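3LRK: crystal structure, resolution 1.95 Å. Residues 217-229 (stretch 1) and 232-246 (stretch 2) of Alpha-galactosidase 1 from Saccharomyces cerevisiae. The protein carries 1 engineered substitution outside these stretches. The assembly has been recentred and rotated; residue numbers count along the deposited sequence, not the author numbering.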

# COMPACT_ATOMS: atom_id res chain seq x y z
N PRO A 217 -2.45 21.22 8.50
CA PRO A 217 -2.78 20.24 7.46
C PRO A 217 -3.38 20.94 6.24
O PRO A 217 -4.09 21.94 6.38
CB PRO A 217 -3.81 19.34 8.15
CG PRO A 217 -3.58 19.56 9.62
CD PRO A 217 -3.23 21.00 9.72
N ASP A 218 -3.05 20.44 5.06
CA ASP A 218 -3.50 21.03 3.81
C ASP A 218 -3.98 19.92 2.88
O ASP A 218 -3.31 18.89 2.73
CB ASP A 218 -2.39 21.85 3.16
CG ASP A 218 -2.90 22.81 2.08
OD1 ASP A 218 -3.40 22.33 1.04
OD2 ASP A 218 -2.78 24.04 2.25
N SER A 219 -5.13 20.14 2.24
CA SER A 219 -5.71 19.16 1.33
C SER A 219 -4.81 18.90 0.11
O SER A 219 -4.90 17.86 -0.53
CB SER A 219 -7.10 19.64 0.87
OG SER A 219 -6.97 20.88 0.21
N ARG A 220 -3.93 19.86 -0.20
CA ARG A 220 -2.96 19.71 -1.29
C ARG A 220 -1.74 18.86 -0.89
O ARG A 220 -0.91 18.52 -1.73
CB ARG A 220 -2.51 21.08 -1.81
CG ARG A 220 -3.62 21.89 -2.48
CD ARG A 220 -3.25 23.37 -2.59
NE ARG A 220 -3.16 24.02 -1.28
CZ ARG A 220 -2.93 25.32 -1.10
NH1 ARG A 220 -2.75 26.11 -2.15
NH2 ARG A 220 -2.87 25.83 0.12
N CYS A 221 -1.65 18.53 0.40
CA CYS A 221 -0.60 17.67 0.96
C CYS A 221 -1.26 16.51 1.73
O CYS A 221 -1.23 16.49 2.97
CB CYS A 221 0.34 18.48 1.84
SG CYS A 221 1.75 17.59 2.57
N PRO A 222 -1.88 15.56 1.00
CA PRO A 222 -2.75 14.56 1.65
C PRO A 222 -2.05 13.54 2.56
O PRO A 222 -2.72 12.92 3.40
CB PRO A 222 -3.43 13.87 0.46
CG PRO A 222 -2.45 13.98 -0.65
CD PRO A 222 -1.80 15.34 -0.46
N CYS A 223 -0.74 13.37 2.43
CA CYS A 223 -0.00 12.43 3.28
C CYS A 223 0.40 13.10 4.58
O CYS A 223 1.06 14.14 4.56
CB CYS A 223 1.24 11.90 2.56
SG CYS A 223 0.87 10.97 1.08
N ASP A 224 -0.02 12.53 5.71
CA ASP A 224 0.32 13.11 7.01
C ASP A 224 1.77 12.81 7.41
O ASP A 224 2.51 12.19 6.64
CB ASP A 224 -0.71 12.75 8.10
CG ASP A 224 -0.67 11.28 8.52
OD1 ASP A 224 0.37 10.61 8.35
OD2 ASP A 224 -1.70 10.81 9.04
N GLY A 225 2.17 13.26 8.59
CA GLY A 225 3.56 13.16 9.05
C GLY A 225 4.09 11.74 9.16
O GLY A 225 5.31 11.52 9.07
N ASP A 226 3.19 10.79 9.35
CA ASP A 226 3.59 9.38 9.48
C ASP A 226 3.69 8.67 8.13
O ASP A 226 4.16 7.54 8.07
CB ASP A 226 2.61 8.62 10.38
CG ASP A 226 2.76 8.98 11.85
OD1 ASP A 226 3.70 9.71 12.23
OD2 ASP A 226 1.92 8.51 12.65
N GLU A 227 3.22 9.32 7.07
CA GLU A 227 3.22 8.68 5.75
C GLU A 227 4.46 9.06 4.93
O GLU A 227 4.37 9.81 3.95
CB GLU A 227 1.90 8.96 5.00
CG GLU A 227 1.60 7.94 3.88
CD GLU A 227 0.25 8.14 3.20
OE1 GLU A 227 -0.54 9.00 3.63
OE2 GLU A 227 -0.02 7.41 2.22
N TYR A 228 5.61 8.55 5.36
CA TYR A 228 6.90 8.78 4.69
C TYR A 228 6.94 8.18 3.29
O TYR A 228 7.65 8.68 2.42
CB TYR A 228 8.07 8.22 5.53
CG TYR A 228 7.88 6.76 5.88
CD1 TYR A 228 8.32 5.75 5.02
CD2 TYR A 228 7.23 6.38 7.05
CE1 TYR A 228 8.13 4.40 5.32
CE2 TYR A 228 7.03 5.04 7.36
CZ TYR A 228 7.48 4.06 6.49
OH TYR A 228 7.28 2.74 6.80
N ASP A 229 6.20 7.09 3.09
CA ASP A 229 6.06 6.44 1.79
C ASP A 229 4.71 6.88 1.23
O ASP A 229 3.69 6.21 1.39
CB ASP A 229 6.16 4.91 1.94
CG ASP A 229 5.98 4.17 0.62
OD1 ASP A 229 6.28 4.74 -0.45
OD2 ASP A 229 5.53 3.00 0.65
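Stretch 2, residues 232-246: YAGFHCSIMNILNKA

The guanidinium of R220 lies flat on the imidazole of H236: the two planes are 5° apart and their centres 3.5 Å. R220 NH1 approaches H236 NE2 to 3.3 Å, but the angle is poor for a hydrogen bond, as expected when one group lies over the face of the other. The arginine is held for this stack from within its own stretch. R220 NE donates to D218 OD1 at 2.9 Å, and R220 NH2 forms a salt bridge with D218 OD2 at 2.8 Å, while the carboxylate in turn reaches H236, with D218 OD2 3.6 Å from H236 CB.

Next to the stack is a covalent tie, the disulfide C221 SG to C237 SG at 2.0 Å, with chi3 of 101°. Stretch 1 has no regular helix or strand, but D218 to C221 form a type I turn, and its third residue offers its carbonyl to stretch 2: F235 N donates to R220 O at 3.0 Å and 158°. The same oxygen receives a CA-H...O contact from G234 CA at 3.2 Å. G234 has phi 63°, a value favourable to glycine, and an ideal CB would fall 2.0 Å from R220 O, so the close approach depends on the absent side chain.

The loop of stretch 2 starts at Y232, where P222 CG packs 4.0 Å from Y232 CB. Water 1 bridges the backbones here, accepting from C223 N at 2.9 Å and donating to A233 O at 2.8 Å.

From 239 to 246 stretch 2 is helical, capped by S238, whose OG accepts from N241 N at 3.2 Å. Nearest CA pairs fix the direction: G225 with N241 at 4.5 Å and Y228 with K245 at 4.7 Å, so along the helix both stretches advance together. The earlier pairs, C221 with G234 at 4.8 Å and P222 with Y232 at 7.0 Å, run in the reverse order.

Two helix side chains converge on one carbonyl. N241 ND2 donates to C223 O at 2.9 Å and 167°, and K245 NZ donates to C223 O at 3.0 Å; K245 NZ also donates to N241 OD1 at 2.8 Å, linking the two donors. The extended lysine, with chi1 m and the rest t, runs past the D224 to E227 type I turn, bringing K245 CE 3.3 Å from D224 O. G225 sits close against the helix: an ideal CB would lie 2.8 Å from N244 CB, a clash. Y228 CB finishes the contact, 3.7 Å from K245 O.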

# COMPACT_ATOMS: atom_id res chain seq x y z
N TYR A 232 1.14 10.51 -3.17
CA TYR A 232 0.77 11.81 -3.72
C TYR A 232 1.45 12.87 -2.88
O TYR A 232 0.84 13.40 -1.95
CB TYR A 232 -0.75 12.01 -3.69
CG TYR A 232 -1.28 13.06 -4.65
CD1 TYR A 232 -2.66 13.14 -4.93
CD2 TYR A 232 -0.43 13.95 -5.31
CE1 TYR A 232 -3.16 14.08 -5.83
CE2 TYR A 232 -0.92 14.90 -6.20
CZ TYR A 232 -2.28 14.96 -6.46
OH TYR A 232 -2.76 15.89 -7.36
N ALA A 233 2.71 13.17 -3.18
CA ALA A 233 3.52 14.08 -2.37
C ALA A 233 2.87 15.46 -2.19
O ALA A 233 2.87 16.03 -1.09
CB ALA A 233 4.92 14.23 -2.96
N GLY A 234 2.31 15.97 -3.28
CA GLY A 234 1.58 17.23 -3.28
C GLY A 234 2.47 18.40 -2.92
O GLY A 234 3.67 18.38 -3.19
N PHE A 235 1.87 19.41 -2.29
CA PHE A 235 2.60 20.60 -1.83
C PHE A 235 1.79 21.37 -0.78
O PHE A 235 0.74 20.89 -0.34
CB PHE A 235 3.11 21.49 -2.99
CG PHE A 235 2.04 22.23 -3.78
CD1 PHE A 235 2.33 23.47 -4.34
CD2 PHE A 235 0.77 21.69 -3.98
CE1 PHE A 235 1.37 24.18 -5.09
CE2 PHE A 235 -0.20 22.38 -4.74
CZ PHE A 235 0.10 23.63 -5.29
N HIS A 236 2.30 22.53 -0.36
CA HIS A 236 1.77 23.25 0.82
C HIS A 236 1.78 22.38 2.08
O HIS A 236 0.89 22.46 2.93
CB HIS A 236 0.39 23.86 0.53
CG HIS A 236 0.44 24.93 -0.51
ND1 HIS A 236 0.62 26.26 -0.20
CD2 HIS A 236 0.39 24.85 -1.86
CE1 HIS A 236 0.65 26.96 -1.32
NE2 HIS A 236 0.52 26.13 -2.34
N CYS A 237 2.82 21.55 2.18
CA CYS A 237 3.03 20.71 3.35
C CYS A 237 3.64 21.58 4.44
O CYS A 237 4.52 22.38 4.16
CB CYS A 237 3.97 19.55 3.01
SG CYS A 237 3.39 18.44 1.71
N SER A 238 3.16 21.44 5.67
CA SER A 238 3.67 22.23 6.80
C SER A 238 5.07 21.79 7.24
O SER A 238 5.52 20.70 6.90
CB SER A 238 2.72 22.15 8.00
OG SER A 238 2.79 20.87 8.60
N ILE A 239 5.73 22.66 8.00
CA ILE A 239 7.07 22.40 8.54
C ILE A 239 7.13 21.06 9.32
O ILE A 239 7.99 20.22 9.04
CB ILE A 239 7.55 23.61 9.38
CG1 ILE A 239 7.90 24.77 8.43
CG2 ILE A 239 8.73 23.25 10.29
CD1 ILE A 239 7.78 26.18 9.04
N MET A 240 6.21 20.88 10.26
CA MET A 240 6.14 19.68 11.08
C MET A 240 5.76 18.43 10.29
O MET A 240 6.22 17.34 10.61
CB MET A 240 5.15 19.86 12.24
CG MET A 240 5.63 20.79 13.36
SD MET A 240 7.23 20.36 14.08
CE MET A 240 6.95 18.70 14.71
N ASN A 241 4.90 18.60 9.28
CA ASN A 241 4.54 17.50 8.39
C ASN A 241 5.79 16.94 7.71
O ASN A 241 5.96 15.73 7.65
CB ASN A 241 3.50 17.96 7.34
CG ASN A 241 3.24 16.90 6.25
OD1 ASN A 241 4.04 16.73 5.32
ND2 ASN A 241 2.09 16.24 6.33
N ILE A 242 6.66 17.84 7.25
CA ILE A 242 7.87 17.47 6.50
C ILE A 242 8.94 16.91 7.43
O ILE A 242 9.58 15.91 7.11
CB ILE A 242 8.39 18.66 5.64
CG1 ILE A 242 7.43 18.88 4.45
CG2 ILE A 242 9.81 18.41 5.14
CD1 ILE A 242 7.64 20.17 3.71
N LEU A 243 9.13 17.55 8.59
CA LEU A 243 10.06 17.02 9.59
C LEU A 243 9.67 15.60 10.03
O LEU A 243 10.53 14.73 10.16
CB LEU A 243 10.14 17.94 10.82
CG LEU A 243 11.12 17.51 11.92
CD1 LEU A 243 12.56 17.55 11.41
CD2 LEU A 243 10.94 18.40 13.14
N ASN A 244 8.38 15.39 10.26
CA ASN A 244 7.87 14.07 10.64
C ASN A 244 8.10 13.00 9.57
O ASN A 244 8.51 11.88 9.88
CB ASN A 244 6.39 14.16 11.00
CG ASN A 244 6.15 14.80 12.37
OD1 ASN A 244 7.09 15.05 13.12
ND2 ASN A 244 4.90 15.07 12.69
N LYS A 245 7.84 13.35 8.32
CA LYS A 245 8.19 12.49 7.18
C LYS A 245 9.70 12.15 7.13
O LYS A 245 10.07 11.02 6.82
CB LYS A 245 7.73 13.13 5.87
CG LYS A 245 6.23 12.99 5.66
CD LYS A 245 5.75 13.87 4.53
CE LYS A 245 4.29 13.60 4.23
NZ LYS A 245 3.76 14.71 3.38
N ALA A 246 10.53 13.14 7.45
CA ALA A 246 11.99 12.98 7.40
C ALA A 246 12.57 12.12 8.53
O ALA A 246 13.65 11.54 8.38
CB ALA A 246 12.67 14.35 7.37
O HOH W 1 1.18 14.58 0.67
O HOH W 2 6.87 10.77 12.14